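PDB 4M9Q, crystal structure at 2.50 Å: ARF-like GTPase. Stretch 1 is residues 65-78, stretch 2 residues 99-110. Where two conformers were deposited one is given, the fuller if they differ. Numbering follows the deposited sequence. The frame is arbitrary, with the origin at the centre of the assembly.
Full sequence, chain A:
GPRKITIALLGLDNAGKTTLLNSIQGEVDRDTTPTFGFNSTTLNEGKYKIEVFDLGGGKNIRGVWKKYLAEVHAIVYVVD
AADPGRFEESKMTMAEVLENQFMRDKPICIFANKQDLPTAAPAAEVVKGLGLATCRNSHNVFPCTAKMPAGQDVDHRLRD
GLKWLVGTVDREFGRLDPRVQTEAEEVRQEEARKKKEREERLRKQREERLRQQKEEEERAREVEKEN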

# COMPACT_ATOMS: atom_id res chain seq x y z
N TRP A 65 11.70 -2.12 0.51
CA TRP A 65 10.66 -1.11 0.31
C TRP A 65 11.23 0.20 -0.11
O TRP A 65 10.75 0.79 -1.09
CB TRP A 65 9.87 -0.86 1.54
CG TRP A 65 9.04 -2.01 1.99
CD1 TRP A 65 8.96 -3.28 1.43
CD2 TRP A 65 8.19 -2.05 3.14
NE1 TRP A 65 8.12 -4.06 2.16
CE2 TRP A 65 7.61 -3.39 3.19
CE3 TRP A 65 7.81 -1.12 4.07
CZ2 TRP A 65 6.75 -3.78 4.16
CZ3 TRP A 65 6.91 -1.52 5.08
CH2 TRP A 65 6.41 -2.82 5.13
N LYS A 66 12.29 0.67 0.56
CA LYS A 66 12.79 2.00 0.25
C LYS A 66 13.28 2.15 -1.17
O LYS A 66 13.37 3.26 -1.68
CB LYS A 66 13.80 2.56 1.27
CG LYS A 66 14.63 1.59 2.09
CD LYS A 66 15.90 1.20 1.39
CE LYS A 66 17.11 1.27 2.30
NZ LYS A 66 18.28 0.77 1.50
N LYS A 67 13.54 1.04 -1.84
CA LYS A 67 14.04 1.11 -3.23
C LYS A 67 12.93 1.49 -4.20
O LYS A 67 13.22 1.82 -5.35
CB LYS A 67 14.72 -0.20 -3.64
CG LYS A 67 15.71 -0.65 -2.60
CD LYS A 67 16.87 -1.37 -3.25
CE LYS A 67 18.07 -1.48 -2.31
NZ LYS A 67 19.29 -1.28 -3.12
N TYR A 68 11.69 1.47 -3.73
CA TYR A 68 10.53 1.79 -4.54
C TYR A 68 9.93 3.15 -4.24
O TYR A 68 9.03 3.60 -4.99
CB TYR A 68 9.43 0.75 -4.33
CG TYR A 68 9.71 -0.56 -4.98
CD1 TYR A 68 9.13 -0.88 -6.20
CD2 TYR A 68 10.58 -1.48 -4.39
CE1 TYR A 68 9.38 -2.09 -6.82
CE2 TYR A 68 10.86 -2.69 -5.01
CZ TYR A 68 10.24 -2.99 -6.22
OH TYR A 68 10.47 -4.19 -6.84
N LEU A 69 10.34 3.80 -3.16
CA LEU A 69 9.51 4.91 -2.68
C LEU A 69 9.64 6.13 -3.56
O LEU A 69 8.75 6.99 -3.57
CB LEU A 69 9.79 5.23 -1.23
CG LEU A 69 9.46 4.06 -0.30
CD1 LEU A 69 9.91 4.40 1.12
CD2 LEU A 69 7.98 3.68 -0.35
N ALA A 70 10.72 6.17 -4.35
CA ALA A 70 10.97 7.28 -5.28
C ALA A 70 10.09 7.19 -6.51
O ALA A 70 9.72 8.21 -7.08
CB ALA A 70 12.44 7.32 -5.70
N GLU A 71 9.76 5.97 -6.92
CA GLU A 71 8.96 5.80 -8.15
C GLU A 71 7.44 5.65 -7.90
O GLU A 71 6.69 5.40 -8.81
CB GLU A 71 9.48 4.62 -8.96
CG GLU A 71 9.25 3.27 -8.32
CD GLU A 71 10.08 2.20 -8.98
OE1 GLU A 71 11.15 1.83 -8.43
OE2 GLU A 71 9.65 1.75 -10.08
N VAL A 72 7.00 5.94 -6.68
CA VAL A 72 5.63 5.66 -6.28
C VAL A 72 4.89 6.98 -6.05
O VAL A 72 5.47 7.95 -5.57
CB VAL A 72 5.69 4.78 -5.02
CG1 VAL A 72 5.17 5.51 -3.80
CG2 VAL A 72 5.08 3.41 -5.30
N HIS A 73 3.61 7.03 -6.44
CA HIS A 73 2.82 8.21 -6.23
C HIS A 73 2.09 8.12 -4.93
O HIS A 73 1.71 9.16 -4.39
CB HIS A 73 1.78 8.35 -7.30
CG HIS A 73 2.34 8.63 -8.66
ND1 HIS A 73 2.68 7.64 -9.54
CD2 HIS A 73 2.57 9.82 -9.31
CE1 HIS A 73 3.13 8.17 -10.67
NE2 HIS A 73 3.06 9.52 -10.54
N ALA A 74 1.85 6.90 -4.43
CA ALA A 74 1.04 6.70 -3.25
C ALA A 74 1.31 5.31 -2.70
O ALA A 74 1.99 4.48 -3.38
CB ALA A 74 -0.44 6.84 -3.56
N ILE A 75 0.78 5.06 -1.50
CA ILE A 75 0.99 3.79 -0.81
C ILE A 75 -0.35 3.21 -0.42
O ILE A 75 -1.25 3.95 -0.06
CB ILE A 75 1.81 4.02 0.46
CG1 ILE A 75 3.29 4.06 0.11
CG2 ILE A 75 1.49 2.96 1.53
CD1 ILE A 75 4.18 3.71 1.28
N VAL A 76 -0.50 1.89 -0.53
CA VAL A 76 -1.55 1.20 0.17
C VAL A 76 -0.80 0.50 1.32
O VAL A 76 0.10 -0.27 1.04
CB VAL A 76 -2.28 0.23 -0.70
CG1 VAL A 76 -3.29 -0.56 0.12
CG2 VAL A 76 -2.98 0.95 -1.84
N TYR A 77 -1.13 0.81 2.58
CA TYR A 77 -0.56 0.13 3.70
C TYR A 77 -1.62 -0.78 4.33
O TYR A 77 -2.72 -0.32 4.65
CB TYR A 77 -0.06 1.14 4.70
CG TYR A 77 0.87 0.54 5.74
CD1 TYR A 77 2.19 0.33 5.45
CD2 TYR A 77 0.40 0.18 7.00
CE1 TYR A 77 3.01 -0.24 6.38
CE2 TYR A 77 1.22 -0.39 7.92
CZ TYR A 77 2.53 -0.59 7.61
OH TYR A 77 3.35 -1.13 8.54
N VAL A 78 -1.32 -2.07 4.46
CA VAL A 78 -2.28 -3.03 4.94
C VAL A 78 -1.86 -3.49 6.32
O VAL A 78 -0.69 -3.83 6.57
CB VAL A 78 -2.34 -4.24 3.99
CG1 VAL A 78 -3.45 -5.22 4.40
CG2 VAL A 78 -2.56 -3.80 2.53
N GLU A 99 9.26 8.56 7.20
CA GLU A 99 10.48 9.34 7.46
C GLU A 99 11.24 9.52 6.16
O GLU A 99 11.89 10.54 5.93
CB GLU A 99 11.38 8.61 8.48
CG GLU A 99 11.94 9.49 9.58
CD GLU A 99 13.44 9.29 9.84
OE1 GLU A 99 14.12 10.29 10.17
OE2 GLU A 99 13.92 8.14 9.72
N ASN A 100 11.15 8.51 5.29
CA ASN A 100 11.83 8.52 4.00
C ASN A 100 11.53 9.76 3.18
O ASN A 100 10.41 10.22 3.08
CB ASN A 100 11.50 7.28 3.17
CG ASN A 100 12.35 7.18 1.90
OD1 ASN A 100 12.12 7.90 0.89
ND2 ASN A 100 13.33 6.27 1.93
N GLN A 101 12.59 10.26 2.59
CA GLN A 101 12.64 11.52 1.87
C GLN A 101 11.68 11.56 0.69
O GLN A 101 11.14 12.61 0.36
CB GLN A 101 14.10 11.76 1.47
CG GLN A 101 14.38 12.27 0.07
CD GLN A 101 15.89 12.24 -0.26
OE1 GLN A 101 16.49 11.18 -0.44
NE2 GLN A 101 16.49 13.41 -0.31
N PHE A 102 11.46 10.41 0.06
CA PHE A 102 10.63 10.35 -1.14
C PHE A 102 9.13 10.21 -0.81
O PHE A 102 8.30 10.11 -1.73
CB PHE A 102 11.09 9.18 -2.03
CG PHE A 102 12.53 9.27 -2.48
CD1 PHE A 102 13.45 8.27 -2.15
CD2 PHE A 102 12.96 10.34 -3.24
CE1 PHE A 102 14.77 8.34 -2.56
CE2 PHE A 102 14.29 10.43 -3.65
CZ PHE A 102 15.19 9.42 -3.31
N MET A 103 8.79 10.17 0.48
CA MET A 103 7.41 9.96 0.88
C MET A 103 6.67 11.25 1.14
O MET A 103 5.45 11.25 1.21
CB MET A 103 7.31 9.07 2.11
CG MET A 103 7.01 7.59 1.84
SD MET A 103 5.64 7.25 0.71
CE MET A 103 6.66 7.46 -0.71
N ARG A 104 7.36 12.35 1.23
CA ARG A 104 6.71 13.58 1.68
C ARG A 104 5.52 13.93 0.76
O ARG A 104 5.57 13.71 -0.42
CB ARG A 104 7.78 14.68 1.87
CG ARG A 104 7.41 16.12 1.57
CD ARG A 104 7.70 16.45 0.11
NE ARG A 104 8.25 17.78 -0.10
CZ ARG A 104 8.59 18.29 -1.28
NH1 ARG A 104 8.45 17.58 -2.39
NH2 ARG A 104 9.08 19.53 -1.36
N ASP A 105 4.40 14.34 1.34
CA ASP A 105 3.14 14.65 0.59
C ASP A 105 2.43 13.53 -0.20
O ASP A 105 1.44 13.80 -0.85
CB ASP A 105 3.35 15.86 -0.35
CG ASP A 105 3.66 17.18 0.41
OD1 ASP A 105 3.14 17.39 1.55
OD2 ASP A 105 4.43 18.00 -0.14
N LYS A 106 2.92 12.29 -0.17
CA LYS A 106 2.25 11.21 -0.87
C LYS A 106 1.19 10.57 0.04
O LYS A 106 1.40 10.38 1.26
CB LYS A 106 3.25 10.17 -1.32
CG LYS A 106 4.15 10.65 -2.44
CD LYS A 106 5.21 9.64 -2.81
CE LYS A 106 6.18 10.15 -3.87
NZ LYS A 106 7.27 9.16 -4.10
N PRO A 107 0.02 10.26 -0.53
CA PRO A 107 -1.06 9.76 0.27
C PRO A 107 -0.94 8.26 0.58
O PRO A 107 -0.25 7.52 -0.18
CB PRO A 107 -2.27 10.05 -0.59
CG PRO A 107 -1.79 10.02 -1.96
CD PRO A 107 -0.42 10.61 -1.89
N ILE A 108 -1.56 7.85 1.70
CA ILE A 108 -1.56 6.47 2.19
C ILE A 108 -3.00 5.96 2.39
O ILE A 108 -3.81 6.54 3.11
CB ILE A 108 -0.94 6.29 3.57
CG1 ILE A 108 0.15 7.28 3.87
CG2 ILE A 108 -0.31 4.89 3.70
CD1 ILE A 108 1.26 7.11 2.96
N CYS A 109 -3.32 4.88 1.73
CA CYS A 109 -4.58 4.24 1.95
C CYS A 109 -4.30 3.08 2.90
O CYS A 109 -3.53 2.21 2.60
CB CYS A 109 -5.12 3.76 0.63
SG CYS A 109 -6.54 2.71 0.81
N ILE A 110 -4.86 3.11 4.10
CA ILE A 110 -4.58 2.13 5.09
C ILE A 110 -5.76 1.18 5.14
O ILE A 110 -6.89 1.61 5.39
CB ILE A 110 -4.36 2.78 6.47
CG1 ILE A 110 -3.17 3.76 6.38
CG2 ILE A 110 -4.12 1.72 7.55
CD1 ILE A 110 -3.18 4.90 7.37

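Stretch 2 enters the contact at Asn100, the first residue after a helix to leave helical phi/psi. Its CA-to-CB bond points toward stretch 1. Asn100 CG lies 3.8 Å from Leu69 CD1, and Asn100 ND2 lies 3.8 Å from Lys66 CB. Asn100 OD1 accepts a hydrogen bond from Phe102 N at 2.7 Å, which ties the amide to the backbone that follows.

Phe102 turns its ring to Ala70. The methyl CB of Ala70 sits over one face, 3.7 Å from the ring centroid and only 10° off the normal, a CH-pi contact. Met103 starts sideways, but its end comes nearer. Its CE lies 3.9 Å from both Leu69 CB and Val72 CG1, and its SD lies 3.9 Å from Ile75 CD1.

A type II turn from Met103 to Lys106 brings the chain back. Arg104 and Asp105, in its middle, do not touch stretch 1. Lys106 reaches in with chi2 to chi4 all t. Its buried NZ donates to Val72 O at 2.6 Å and to Phe102 O, within its own stretch, at 2.8 Å. The ammonium thus links carbonyl groups of both stretches. Leu69 O is also close to Lys106 NZ, at 2.7 Å.

From Pro107 onward the pairing is that of parallel strands. Pro107 O accepts from Ile75 N at 3.0 Å, while Pro107 CG packs 3.8 Å from Ala74 CB. Side chains then alternate across the sheet. Ile108 shares a face with Ile75 and Tyr77; Ile108 CG2 meets Ile75 CG2 at 3.4 Å, a tight contact.

Cys109 and Val76 occupy the other face. Cys109 N donates to Ile75 O at 2.9 Å, nearly straight at 170°. Ile75 thus bonds to both residues flanking Ile108. Cys109 O accepts from Tyr77 N at 2.8 Å. Ile110 returns to the face of Ile108. Its CA lies 3.1 Å from Tyr77 O, a CA-H...O contact.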